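Local coordinates for protein acetyltransferase, GNAT family (Enterococcus faecalis, PDB 1U6M) that probably transfers an acyl group, most likely acetyl from acetyl-coenzyme A, to an acceptor that has not been identified, at residues 52-57 with 71-76; 149-154 with 167-172; 82-87 with 103-108; 159-164 with 183-188. All coordinates share one frame; numbering follows the deposited sequence.

Contact 1: residues 52-57 with 71-76; sequences YRYGYQ and IAVGYP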
loop_
_atom_site.group_PDB
_atom_site.type_symbol
_atom_site.label_atom_id
_atom_site.label_comp_id
_atom_site.label_asym_id
_atom_site.label_seq_id
_atom_site.Cartn_x
_atom_site.Cartn_y
_atom_site.Cartn_z
ATOM N N TYR A 52 -8.390 -5.141 6.105
ATOM C CA TYR A 52 -7.415 -5.658 5.130
ATOM C C TYR A 52 -6.355 -4.590 4.746
ATOM O O TYR A 52 -6.676 -3.388 4.650
ATOM C CB TYR A 52 -8.135 -6.213 3.890
ATOM C CG TYR A 52 -7.186 -6.799 2.879
ATOM C CD1 TYR A 52 -6.235 -7.765 3.277
ATOM C CD2 TYR A 52 -7.247 -6.425 1.512
ATOM C CE1 TYR A 52 -5.317 -8.289 2.371
ATOM C CE2 TYR A 52 -6.316 -6.970 0.578
ATOM C CZ TYR A 52 -5.366 -7.912 1.042
ATOM O OH TYR A 52 -4.444 -8.471 0.174
ATOM N N ARG A 53 -5.109 -5.038 4.559
ATOM C CA ARG A 53 -4.017 -4.234 4.021
ATOM C C ARG A 53 -4.480 -3.250 2.918
ATOM O O ARG A 53 -4.193 -2.046 2.966
ATOM C CB ARG A 53 -2.932 -5.138 3.484
ATOM C CG ARG A 53 -1.677 -4.362 3.055
ATOM C CD ARG A 53 -0.650 -5.343 2.448
ATOM N NE ARG A 53 -0.074 -6.222 3.481
ATOM C CZ ARG A 53 1.056 -5.942 4.148
ATOM N NH1 ARG A 53 1.736 -4.829 3.916
ATOM N NH2 ARG A 53 1.513 -6.769 5.075
ATOM N N TYR A 54 -5.224 -3.772 1.955
ATOM C CA TYR A 54 -5.741 -2.998 0.861
ATOM C C TYR A 54 -7.224 -2.871 0.953
ATOM O O TYR A 54 -7.872 -2.826 -0.076
ATOM C CB TYR A 54 -5.358 -3.668 -0.494
ATOM C CG TYR A 54 -3.863 -3.841 -0.634
ATOM C CD1 TYR A 54 -3.005 -2.734 -0.704
ATOM C CD2 TYR A 54 -3.281 -5.096 -0.699
ATOM C CE1 TYR A 54 -1.587 -2.897 -0.834
ATOM C CE2 TYR A 54 -1.869 -5.238 -0.803
ATOM C CZ TYR A 54 -1.065 -4.136 -0.868
ATOM O OH TYR A 54 0.299 -4.280 -0.988
ATOM N N GLY A 55 -7.776 -2.860 2.169
ATOM C CA GLY A 55 -9.186 -2.585 2.363
ATOM C C GLY A 55 -9.483 -1.201 1.822
ATOM O O GLY A 55 -8.655 -0.305 1.985
ATOM N N TYR A 56 -10.645 -0.994 1.195
ATOM C CA TYR A 56 -10.969 0.364 0.694
ATOM C C TYR A 56 -10.848 1.453 1.756
ATOM O O TYR A 56 -10.423 2.538 1.479
ATOM C CB TYR A 56 -12.288 0.447 -0.078
ATOM C CG TYR A 56 -13.503 0.313 0.794
ATOM C CD1 TYR A 56 -14.078 1.423 1.389
ATOM C CD2 TYR A 56 -14.110 -0.926 0.973
ATOM C CE1 TYR A 56 -15.207 1.306 2.184
ATOM C CE2 TYR A 56 -15.233 -1.073 1.787
ATOM C CZ TYR A 56 -15.778 0.048 2.390
ATOM O OH TYR A 56 -16.902 -0.076 3.213
ATOM N N GLN A 57 -11.140 1.137 2.999
ATOM C CA GLN A 57 -11.076 2.121 4.049
ATOM C C GLN A 57 -9.667 2.623 4.365
ATOM O O GLN A 57 -9.499 3.617 5.071
ATOM C CB GLN A 57 -11.765 1.569 5.266
ATOM C CG GLN A 57 -13.242 1.578 5.031
ATOM C CD GLN A 57 -14.024 0.871 6.116
ATOM O OE1 GLN A 57 -15.044 0.215 5.812
ATOM N NE2 GLN A 57 -13.578 1.005 7.401
ATOM N N ILE A 71 -3.439 4.866 -6.283
ATOM C CA ILE A 71 -3.921 4.706 -4.927
ATOM C C ILE A 71 -2.749 4.932 -3.958
ATOM O O ILE A 71 -1.607 4.659 -4.285
ATOM C CB ILE A 71 -4.548 3.288 -4.717
ATOM C CG1 ILE A 71 -3.505 2.144 -4.856
ATOM C CG2 ILE A 71 -5.811 3.122 -5.600
ATOM C CD1 ILE A 71 -4.122 0.728 -4.698
ATOM N N ALA A 72 -3.052 5.448 -2.781
ATOM C CA ALA A 72 -2.105 5.574 -1.691
ATOM C C ALA A 72 -2.729 4.740 -0.609
ATOM O O ALA A 72 -3.924 4.930 -0.285
ATOM C CB ALA A 72 -2.018 7.006 -1.217
ATOM N N VAL A 73 -1.940 3.835 -0.048
ATOM C CA VAL A 73 -2.380 2.830 0.948
ATOM C C VAL A 73 -1.485 2.869 2.210
ATOM O O VAL A 73 -0.247 2.884 2.084
ATOM C CB VAL A 73 -2.258 1.369 0.415
ATOM C CG1 VAL A 73 -2.957 0.384 1.453
ATOM C CG2 VAL A 73 -2.870 1.273 -0.961
ATOM N N GLY A 74 -2.110 2.903 3.391
ATOM C CA GLY A 74 -1.372 2.959 4.631
ATOM C C GLY A 74 -2.281 2.713 5.843
ATOM O O GLY A 74 -3.522 2.613 5.695
ATOM N N TYR A 75 -1.672 2.659 7.041
ATOM C CA TYR A 75 -2.394 2.210 8.230
ATOM C C TYR A 75 -1.591 2.641 9.445
ATOM O O TYR A 75 -0.338 2.794 9.343
ATOM C CB TYR A 75 -2.612 0.648 8.232
ATOM C CG TYR A 75 -1.444 -0.132 7.640
ATOM C CD1 TYR A 75 -0.296 -0.413 8.409
ATOM C CD2 TYR A 75 -1.475 -0.566 6.297
ATOM C CE1 TYR A 75 0.835 -1.080 7.827
ATOM C CE2 TYR A 75 -0.358 -1.238 5.721
ATOM C CZ TYR A 75 0.770 -1.482 6.491
ATOM O OH TYR A 75 1.865 -2.130 5.919
ATOM N N PRO A 76 -2.278 2.809 10.607
ATOM C CA PRO A 76 -1.526 2.909 11.917
ATOM C C PRO A 76 -0.559 1.762 12.062
ATOM O O PRO A 76 -0.923 0.671 11.750
ATOM C CB PRO A 76 -2.609 2.807 12.974
ATOM C CG PRO A 76 -3.907 3.425 12.214
ATOM C CD PRO A 76 -3.748 2.968 10.751
#
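A type I beta turn, Tyr52 to Gly55, sets Arg53 and Tyr54 against Val73 and Tyr75 on strand 67-76, one of the central strands of the GNAT sheet. The turn is closed by Gly55 N donating to Tyr52 O at 2.8 Å. Its middle peptide presses on the strand: Val73 CG1 comes within 3.1 Å of Arg53 O, a tight fit. The same methyl lies 3.8 Å from Tyr54 CD1, and CG2, the other branch of Val73, is 4.0 Å from that ring carbon, so the valine fork straddles one corner of the ring. Over the centre of the Tyr54 ring sits Arg53 CG, 3.9 Å above its plane.

From there Arg53 runs on, with CG anti to the backbone N (chi1 -173°) and a bend at chi3, until its guanidinium stands almost square to the Tyr75 ring, the planes 89° apart. Arg53 NH1 is 3.4 Å from Tyr75 OH, but the angle is too poor for a hydrogen bond. The two are joined through a third party instead: NH1 forms a salt bridge with Asp116 OD1, the oxygen also hydrogen-bonded to Tyr75 OH. Arg53 NE forms a second salt bridge, with Asp84 OD1, and Phe103 makes a cation-pi contact. A buried cation thus has carboxylates at two of its nitrogens, which probably offsets the cost of burying its charge.

Contact 2: residues 149-154 with 167-172; sequences LGLNVD and KGFKDV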
loop_
_atom_site.group_PDB
_atom_site.type_symbol
_atom_site.label_atom_id
_atom_site.label_comp_id
_atom_site.label_asym_id
_atom_site.label_seq_id
_atom_site.Cartn_x
_atom_site.Cartn_y
_atom_site.Cartn_z
ATOM N N LEU A 149 4.186 10.384 9.929
ATOM C CA LEU A 149 3.761 9.662 8.746
ATOM C C LEU A 149 5.068 8.979 8.400
ATOM O O LEU A 149 6.075 9.690 8.315
ATOM C CB LEU A 149 3.442 10.664 7.696
ATOM C CG LEU A 149 2.461 10.565 6.556
ATOM C CD1 LEU A 149 2.671 11.765 5.643
ATOM C CD2 LEU A 149 2.627 9.257 5.802
ATOM N N GLY A 150 5.113 7.651 8.233
ATOM C CA GLY A 150 6.417 7.011 7.964
ATOM C C GLY A 150 6.441 6.126 6.738
ATOM O O GLY A 150 5.390 5.797 6.217
ATOM N N LEU A 151 7.631 5.751 6.263
ATOM C CA LEU A 151 7.748 4.976 5.016
ATOM C C LEU A 151 9.105 4.291 4.948
ATOM O O LEU A 151 10.040 4.664 5.702
ATOM C CB LEU A 151 7.495 5.858 3.742
ATOM C CG LEU A 151 8.360 7.084 3.376
ATOM C CD1 LEU A 151 9.732 6.654 2.863
ATOM C CD2 LEU A 151 7.687 7.953 2.370
ATOM N N ASN A 152 9.236 3.293 4.074
ATOM C CA ASN A 152 10.541 2.699 3.834
ATOM C C ASN A 152 10.875 2.958 2.372
ATOM O O ASN A 152 9.987 2.810 1.514
ATOM C CB ASN A 152 10.541 1.181 4.044
ATOM C CG ASN A 152 10.300 0.787 5.480
ATOM O OD1 ASN A 152 10.999 1.199 6.361
ATOM N ND2 ASN A 152 9.275 0.007 5.708
ATOM N N VAL A 153 12.124 3.356 2.104
ATOM C CA VAL A 153 12.655 3.488 0.731
ATOM C C VAL A 153 13.886 2.607 0.611
ATOM O O VAL A 153 14.835 2.736 1.384
ATOM C CB VAL A 153 13.280 4.903 0.354
ATOM C CG1 VAL A 153 12.903 5.274 -1.024
ATOM C CG2 VAL A 153 12.954 5.948 1.281
ATOM N N ASP A 154 13.887 1.785 -0.422
ATOM C CA ASP A 154 15.048 0.980 -0.767
ATOM C C ASP A 154 16.277 1.851 -0.972
ATOM O O ASP A 154 16.206 2.893 -1.666
ATOM C CB ASP A 154 14.729 0.179 -2.025
ATOM C CG ASP A 154 15.542 -1.107 -2.118
ATOM O OD1 ASP A 154 16.819 -1.054 -2.021
ATOM O OD2 ASP A 154 14.883 -2.166 -2.270
ATOM N N LYS A 167 9.802 16.647 0.550
ATOM C CA LYS A 167 8.415 16.745 0.976
ATOM C C LYS A 167 8.430 16.816 2.486
ATOM O O LYS A 167 7.391 16.814 3.091
ATOM C CB LYS A 167 7.634 15.489 0.552
ATOM C CG LYS A 167 6.618 15.694 -0.561
ATOM C CD LYS A 167 7.252 16.156 -1.864
ATOM C CE LYS A 167 6.198 16.602 -2.868
ATOM N NZ LYS A 167 5.251 15.445 -3.116
ATOM N N GLY A 168 9.612 16.841 3.082
ATOM C CA GLY A 168 9.752 16.973 4.541
ATOM C C GLY A 168 10.046 15.692 5.315
ATOM O O GLY A 168 9.974 15.725 6.543
ATOM N N PHE A 169 10.309 14.563 4.619
ATOM C CA PHE A 169 10.677 13.292 5.259
ATOM C C PHE A 169 12.177 13.278 5.705
ATOM O O PHE A 169 13.029 13.841 5.018
ATOM C CB PHE A 169 10.387 12.100 4.345
ATOM C CG PHE A 169 8.934 11.697 4.283
ATOM C CD1 PHE A 169 8.063 12.291 3.360
ATOM C CD2 PHE A 169 8.433 10.682 5.125
ATOM C CE1 PHE A 169 6.714 11.935 3.268
ATOM C CE2 PHE A 169 7.072 10.294 5.057
ATOM C CZ PHE A 169 6.210 10.926 4.121
ATOM N N LYS A 170 12.460 12.650 6.855
ATOM C CA LYS A 170 13.792 12.601 7.469
ATOM C C LYS A 170 14.116 11.171 7.820
ATOM O O LYS A 170 13.280 10.489 8.403
ATOM C CB LYS A 170 13.846 13.365 8.795
ATOM C CG LYS A 170 13.157 14.705 8.857
ATOM C CD LYS A 170 14.091 15.780 8.444
ATOM C CE LYS A 170 13.388 17.102 8.477
ATOM N NZ LYS A 170 14.197 18.029 7.627
ATOM N N ASP A 171 15.333 10.747 7.494
ATOM C CA ASP A 171 15.873 9.461 7.851
ATOM C C ASP A 171 15.791 9.267 9.336
ATOM O O ASP A 171 16.170 10.160 10.073
ATOM C CB ASP A 171 17.340 9.394 7.443
ATOM C CG ASP A 171 17.528 9.006 5.996
ATOM O OD1 ASP A 171 16.727 9.395 5.108
ATOM O OD2 ASP A 171 18.516 8.297 5.747
ATOM N N VAL A 172 15.294 8.103 9.765
ATOM C CA VAL A 172 15.056 7.775 11.184
ATOM C C VAL A 172 15.768 6.456 11.581
ATOM O O VAL A 172 16.370 6.403 12.633
ATOM C CB VAL A 172 13.540 7.741 11.510
ATOM C CG1 VAL A 172 13.262 7.095 12.897
ATOM C CG2 VAL A 172 12.941 9.142 11.429
#
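Phe169, leading into strand 170-177, lays its ring on Leu149 and Leu151 of strand 148-154. The strands run parallel as the two ends of a beta-alpha-beta crossover through helix 158-165, with strand 180-188 inserted between them, as in the C-terminal part of the GNAT fold. The two backbones are therefore not paired, and the Phe169 side chain spans the gap to touch both side chains and backbone of strand 148-154.

At Leu149 the ring meets both backbone and side chain. The carbonyl oxygen, Leu149 O, is 3.5 Å from Phe169 CE2, while CD1 of the leucine approaches the far end of the ring, 3.9 Å from Phe169 CZ. Gly150 follows, its CA lying near the ring plane at the edge, 4.4 Å from Phe169 CE2. Leu151 then closes over one face. Its CG stands between the backbone N and the carbonyl carbon (chi1 61°), and this turns CD2 onto the ring in a CH-pi contact, 3.8 Å from the centroid of Phe169 and 20° off the normal. The ring is thus met by a methyl over one face and by Gly150 CA at its edge. Beyond Leu151, Val153 turns to helix 158-165 and to Met185 of the intervening strand.

Phe169 reaches this place straight after a helix end: Gly168 has the positive phi of a Schellman motif, and Lys167 O just before it accepts a hydrogen bond from Lys187 NZ. At the ring face the methyl comes nearest at one carbon, with Leu151 CD2 3.6 Å from Phe169 CE2.

Contact 3: residues 82-87 with 103-108; sequences IIDEPL and FIEEET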
loop_
_atom_site.group_PDB
_atom_site.type_symbol
_atom_site.label_atom_id
_atom_site.label_comp_id
_atom_site.label_asym_id
_atom_site.label_seq_id
_atom_site.Cartn_x
_atom_site.Cartn_y
_atom_site.Cartn_z
ATOM N N ILE A 82 -2.374 -7.533 11.856
ATOM C CA ILE A 82 -3.707 -7.997 11.540
ATOM C C ILE A 82 -4.160 -7.794 10.071
ATOM O O ILE A 82 -5.290 -8.209 9.718
ATOM C CB ILE A 82 -4.798 -7.471 12.560
ATOM C CG1 ILE A 82 -4.874 -5.932 12.635
ATOM C CG2 ILE A 82 -4.505 -7.969 13.935
ATOM C CD1 ILE A 82 -6.068 -5.314 11.858
ATOM N N ILE A 83 -3.301 -7.191 9.219
ATOM C CA ILE A 83 -3.745 -6.651 7.908
ATOM C C ILE A 83 -3.939 -7.692 6.772
ATOM O O ILE A 83 -4.744 -7.509 5.848
ATOM C CB ILE A 83 -2.851 -5.409 7.427
ATOM C CG1 ILE A 83 -1.363 -5.768 7.455
ATOM C CG2 ILE A 83 -3.280 -4.084 8.195
ATOM C CD1 ILE A 83 -0.446 -4.703 6.920
ATOM N N ASP A 84 -3.215 -8.792 6.881
ATOM C CA ASP A 84 -3.245 -9.887 5.888
ATOM C C ASP A 84 -4.244 -10.990 6.158
ATOM O O ASP A 84 -4.548 -11.780 5.236
ATOM C CB ASP A 84 -1.862 -10.476 5.686
ATOM C CG ASP A 84 -0.897 -9.486 4.968
ATOM O OD1 ASP A 84 -1.317 -8.746 4.023
ATOM O OD2 ASP A 84 0.289 -9.464 5.358
ATOM N N GLU A 85 -4.780 -11.012 7.390
ATOM C CA GLU A 85 -5.801 -11.985 7.808
ATOM C C GLU A 85 -6.979 -12.071 6.849
ATOM O O GLU A 85 -7.312 -13.168 6.455
ATOM C CB GLU A 85 -6.369 -11.764 9.237
ATOM C CG GLU A 85 -5.356 -11.719 10.376
ATOM C CD GLU A 85 -6.026 -11.617 11.768
ATOM O OE1 GLU A 85 -7.280 -11.547 11.848
ATOM O OE2 GLU A 85 -5.320 -11.635 12.777
ATOM N N PRO A 86 -7.642 -10.930 6.520
ATOM C CA PRO A 86 -8.729 -10.988 5.522
ATOM C C PRO A 86 -8.438 -11.773 4.224
ATOM O O PRO A 86 -9.331 -12.515 3.768
ATOM C CB PRO A 86 -9.030 -9.505 5.270
ATOM C CG PRO A 86 -8.803 -8.884 6.659
ATOM C CD PRO A 86 -7.522 -9.555 7.077
ATOM N N LEU A 87 -7.233 -11.628 3.653
ATOM C CA LEU A 87 -6.886 -12.376 2.418
ATOM C C LEU A 87 -6.786 -13.896 2.705
ATOM O O LEU A 87 -7.187 -14.696 1.881
ATOM C CB LEU A 87 -5.551 -11.925 1.789
ATOM C CG LEU A 87 -5.395 -11.888 0.262
ATOM C CD1 LEU A 87 -3.929 -12.100 -0.354
ATOM C CD2 LEU A 87 -6.511 -12.564 -0.595
ATOM N N PHE A 103 3.352 -11.017 2.742
ATOM C CA PHE A 103 4.431 -10.096 3.193
ATOM C C PHE A 103 4.989 -10.454 4.545
ATOM O O PHE A 103 4.268 -10.847 5.461
ATOM C CB PHE A 103 3.923 -8.646 3.237
ATOM C CG PHE A 103 3.139 -8.243 2.029
ATOM C CD1 PHE A 103 1.803 -8.616 1.897
ATOM C CD2 PHE A 103 3.720 -7.473 1.033
ATOM C CE1 PHE A 103 1.068 -8.253 0.794
ATOM C CE2 PHE A 103 2.966 -7.080 -0.071
ATOM C CZ PHE A 103 1.646 -7.489 -0.193
ATOM N N ILE A 104 6.276 -10.249 4.689
ATOM C CA ILE A 104 6.880 -10.190 6.018
ATOM C C ILE A 104 6.478 -8.862 6.684
ATOM O O ILE A 104 6.621 -7.799 6.098
ATOM C CB ILE A 104 8.388 -10.467 5.962
ATOM C CG1 ILE A 104 8.633 -11.749 5.129
ATOM C CG2 ILE A 104 8.942 -10.662 7.363
ATOM C CD1 ILE A 104 10.081 -12.183 5.053
ATOM N N GLU A 105 5.869 -8.960 7.865
ATOM C CA GLU A 105 5.147 -7.844 8.520
ATOM C C GLU A 105 6.058 -7.128 9.544
ATOM O O GLU A 105 5.704 -6.964 10.726
ATOM C CB GLU A 105 3.826 -8.334 9.183
ATOM C CG GLU A 105 2.699 -8.821 8.230
ATOM C CD GLU A 105 1.527 -9.514 8.972
ATOM O OE1 GLU A 105 1.788 -10.133 10.042
ATOM O OE2 GLU A 105 0.348 -9.449 8.492
ATOM N N GLU A 106 7.237 -6.714 9.080
ATOM C CA GLU A 106 8.221 -6.135 9.993
ATOM C C GLU A 106 8.779 -4.760 9.550
ATOM O O GLU A 106 9.971 -4.479 9.713
ATOM C CB GLU A 106 9.334 -7.160 10.266
ATOM C CG GLU A 106 8.867 -8.377 11.131
ATOM C CD GLU A 106 9.781 -9.610 11.004
ATOM O OE1 GLU A 106 10.655 -9.653 10.107
ATOM O OE2 GLU A 106 9.608 -10.549 11.812
ATOM N N GLU A 107 7.907 -3.895 9.033
ATOM C CA GLU A 107 8.392 -2.724 8.337
ATOM C C GLU A 107 8.047 -1.359 8.966
ATOM O O GLU A 107 8.595 -0.342 8.575
ATOM C CB GLU A 107 8.032 -2.813 6.848
ATOM C CG GLU A 107 6.580 -3.016 6.509
ATOM C CD GLU A 107 6.374 -3.408 5.042
ATOM O OE1 GLU A 107 5.370 -3.043 4.394
ATOM O OE2 GLU A 107 7.235 -4.113 4.526
ATOM N N THR A 108 7.160 -1.360 9.956
ATOM C CA THR A 108 6.717 -0.131 10.610
ATOM C C THR A 108 7.482 0.190 11.893
ATOM O O THR A 108 8.113 -0.690 12.457
ATOM C CB THR A 108 5.189 -0.115 10.892
ATOM O OG1 THR A 108 4.891 -0.936 12.040
ATOM C CG2 THR A 108 4.406 -0.583 9.685
HETATM O O HOH W 1 1.777 -11.613 5.617
HETATM O O HOH W 2 -2.296 -10.423 9.192
#
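The backbones of Asp84 and Phe103 come to 8.1 Å between CA atoms, and those of Ile83 and Glu105 to 9.0 Å, too far apart for direct pairing. Neither segment is a strand: 82-87 turns into helix 85-93, with a weak bond from Leu87 N to Asp84 O, while 103-108 is irregular.

Side chains and two waters fill the interval. The carboxylates of Asp84 and Glu105 approach from opposite directions with planes 12° apart, and Asp84 OD2 lies 3.1 Å from Glu105 OE2. Both atoms are acceptors, so this is a close meeting of like charges. Asp84 has its CG beside the backbone N (chi1 -69°), which carries OD1 towards the Phe103 ring, 3.8 Å from Phe103 CD1; the carboxylate and ring planes are nearly parallel, 13° apart.

Water 1 donates to Asp84 OD2 and to Phe103 O, both at 2.6 Å, and ties the carboxylate to the opposite backbone. Water 2 accepts from Asp84 N and donates to Glu105 OE2 at 2.9 Å. Between them, the waters and the salt bridge from Arg53 to Asp84 OD1 probably ease the repulsion between the two acids. Topologically, these are the two arms of the long connection that leads from strand 67-76 to strand 112-120, antiparallel neighbours in the GNAT sheet, folded against each other through an acidic, water-bridged interface.

Contact 4: residues 159-164 with 183-188; sequences GARKLY and NHMQKE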
loop_
_atom_site.group_PDB
_atom_site.type_symbol
_atom_site.label_atom_id
_atom_site.label_comp_id
_atom_site.label_asym_id
_atom_site.label_seq_id
_atom_site.Cartn_x
_atom_site.Cartn_y
_atom_site.Cartn_z
ATOM N N GLY A 159 16.601 8.240 -5.876
ATOM C CA GLY A 159 15.666 9.175 -6.458
ATOM C C GLY A 159 14.390 9.337 -5.645
ATOM O O GLY A 159 13.946 10.464 -5.444
ATOM N N ALA A 160 13.826 8.218 -5.144
ATOM C CA ALA A 160 12.579 8.254 -4.393
ATOM C C ALA A 160 12.893 8.902 -3.098
ATOM O O ALA A 160 12.136 9.733 -2.619
ATOM C CB ALA A 160 11.995 6.856 -4.167
ATOM N N ARG A 161 14.034 8.543 -2.549
ATOM C CA ARG A 161 14.432 9.092 -1.281
ATOM C C ARG A 161 14.590 10.618 -1.311
ATOM O O ARG A 161 14.155 11.310 -0.339
ATOM C CB ARG A 161 15.671 8.374 -0.736
ATOM C CG ARG A 161 16.285 9.126 0.374
ATOM C CD ARG A 161 17.356 8.355 1.135
ATOM N NE ARG A 161 17.835 9.295 2.147
ATOM C CZ ARG A 161 19.035 9.292 2.718
ATOM N NH1 ARG A 161 19.947 8.350 2.432
ATOM N NH2 ARG A 161 19.319 10.243 3.599
ATOM N N LYS A 162 15.173 11.152 -2.407
ATOM C CA LYS A 162 15.205 12.609 -2.658
ATOM C C LYS A 162 13.815 13.245 -2.758
ATOM O O LYS A 162 13.566 14.359 -2.232
ATOM C CB LYS A 162 15.957 12.918 -3.958
ATOM C CG LYS A 162 16.752 14.246 -3.958
ATOM C CD LYS A 162 15.949 15.445 -3.529
ATOM C CE LYS A 162 16.743 16.779 -3.616
ATOM N NZ LYS A 162 18.063 16.756 -2.903
ATOM N N LEU A 163 12.930 12.570 -3.473
ATOM C CA LEU A 163 11.533 12.986 -3.565
ATOM C C LEU A 163 10.941 13.172 -2.133
ATOM O O LEU A 163 10.381 14.220 -1.814
ATOM C CB LEU A 163 10.720 11.922 -4.361
ATOM C CG LEU A 163 9.402 12.325 -5.064
ATOM C CD1 LEU A 163 8.441 11.144 -5.224
ATOM C CD2 LEU A 163 8.694 13.505 -4.440
ATOM N N TYR A 164 11.095 12.168 -1.257
ATOM C CA TYR A 164 10.512 12.225 0.101
ATOM C C TYR A 164 11.180 13.274 0.977
ATOM O O TYR A 164 10.480 14.036 1.712
ATOM C CB TYR A 164 10.569 10.851 0.780
ATOM C CG TYR A 164 10.009 9.734 -0.057
ATOM C CD1 TYR A 164 10.639 8.471 -0.098
ATOM C CD2 TYR A 164 8.837 9.916 -0.809
ATOM C CE1 TYR A 164 10.085 7.422 -0.836
ATOM C CE2 TYR A 164 8.280 8.850 -1.579
ATOM C CZ TYR A 164 8.914 7.632 -1.578
ATOM O OH TYR A 164 8.381 6.595 -2.326
ATOM N N ASN A 183 15.869 2.642 3.994
ATOM C CA ASN A 183 15.791 3.793 4.924
ATOM C C ASN A 183 14.357 3.979 5.424
ATOM O O ASN A 183 13.426 4.172 4.624
ATOM C CB ASN A 183 16.220 5.121 4.248
ATOM C CG ASN A 183 17.680 5.128 3.821
ATOM O OD1 ASN A 183 18.568 5.203 4.662
ATOM N ND2 ASN A 183 17.932 5.076 2.492
ATOM N N HIS A 184 14.167 3.976 6.739
ATOM C CA HIS A 184 12.854 4.313 7.258
ATOM C C HIS A 184 12.895 5.799 7.533
ATOM O O HIS A 184 13.804 6.270 8.215
ATOM C CB HIS A 184 12.478 3.495 8.490
ATOM C CG HIS A 184 11.020 3.547 8.839
ATOM N ND1 HIS A 184 10.469 4.558 9.609
ATOM C CD2 HIS A 184 9.997 2.711 8.534
ATOM C CE1 HIS A 184 9.170 4.340 9.759
ATOM N NE2 HIS A 184 8.859 3.227 9.119
ATOM N N MET A 185 11.943 6.532 6.933
ATOM C CA MET A 185 11.867 7.968 6.998
ATOM C C MET A 185 10.532 8.375 7.642
ATOM O O MET A 185 9.555 7.642 7.576
ATOM C CB MET A 185 12.003 8.578 5.603
ATOM C CG MET A 185 13.240 8.112 4.757
ATOM S SD MET A 185 13.335 8.933 3.106
ATOM C CE MET A 185 14.029 10.519 3.632
ATOM N N GLN A 186 10.496 9.504 8.334
ATOM C CA GLN A 186 9.248 9.994 8.899
ATOM C C GLN A 186 9.126 11.449 8.640
ATOM O O GLN A 186 10.113 12.137 8.474
ATOM C CB GLN A 186 9.184 9.767 10.397
ATOM C CG GLN A 186 9.181 8.305 10.762
ATOM C CD GLN A 186 8.854 8.058 12.208
ATOM O OE1 GLN A 186 8.287 7.040 12.541
ATOM N NE2 GLN A 186 9.199 9.002 13.064
ATOM N N LYS A 187 7.903 11.923 8.624
ATOM C CA LYS A 187 7.623 13.317 8.476
ATOM C C LYS A 187 6.671 13.653 9.583
ATOM O O LYS A 187 5.699 12.958 9.780
ATOM C CB LYS A 187 6.945 13.547 7.131
ATOM C CG LYS A 187 6.469 14.927 6.962
ATOM C CD LYS A 187 5.739 15.138 5.661
ATOM C CE LYS A 187 5.279 16.620 5.598
ATOM N NZ LYS A 187 4.670 16.772 4.329
ATOM N N GLU A 188 6.945 14.724 10.304
ATOM C CA GLU A 188 6.068 15.168 11.383
ATOM C C GLU A 188 4.732 15.742 10.863
ATOM O O GLU A 188 4.664 16.381 9.814
ATOM C CB GLU A 188 6.795 16.177 12.287
ATOM C CG GLU A 188 7.868 15.570 13.223
ATOM C CD GLU A 188 8.660 16.652 14.053
ATOM O OE1 GLU A 188 8.315 17.880 13.950
ATOM O OE2 GLU A 188 9.621 16.258 14.798
#
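Tyr164 N donates to Ala160 O at 3.0 Å, the i to i-4 bond that fixes this turn of the helix, and the tyrosine meets strand 180-188 through Met185: SD sits at the ring edge, near its plane, 4.1 Å from Tyr164 CB.

Met185 reaches across with its thioether. On the other flank SD lies 4.0 Å from Arg161 CG, and a bend at the last torsion (chi3 79°) brings CE to 4.1 Å from Arg161 O, so the sulfur and its methyl pack against Arg161 and Tyr164, three residues apart on one side of the helix. Arg161 extends straight from CG to NE and crosses the side chain of Asn183 at about a right angle. At its charged end, NH2 forms a salt bridge with Asp171 OD2 on neighbouring strand 170-177.

Helix and strand run nearly parallel, 16° apart, with their axes 10.6 Å from each other. Helix 158-165 thus lies over the sheet along strand 180-188, while Met185 also touches Val153 of strand 148-154 on one side and Phe169, leading into strand 170-177, on the other.

In the fold
Along the chain, contact 1 closes before contact 3 opens, and contact 3 before contacts 2 and 4, whose segments alternate. Contacts 2 and 4 have centres only about 3 Å apart: they interleave in one C-terminal unit, built from strands 148-154, 170-177 and 180-188 and helix 158-165. Contacts 1 and 3, about 11 Å between centres, meet through Arg53, whose backbone N probably hydrogen-bonds Ile83 O. Contacts 1 and 2 lie about 18 Å apart centre to centre, yet both reach the same sheet. Asn152 ND2, probably hydrogen-bonded to Glu107 O, joins contact 2 to the loop of contact 3. All four thus sit in one GNAT domain, two among its C-terminal strands and two where the 76-112 connection meets the central strands.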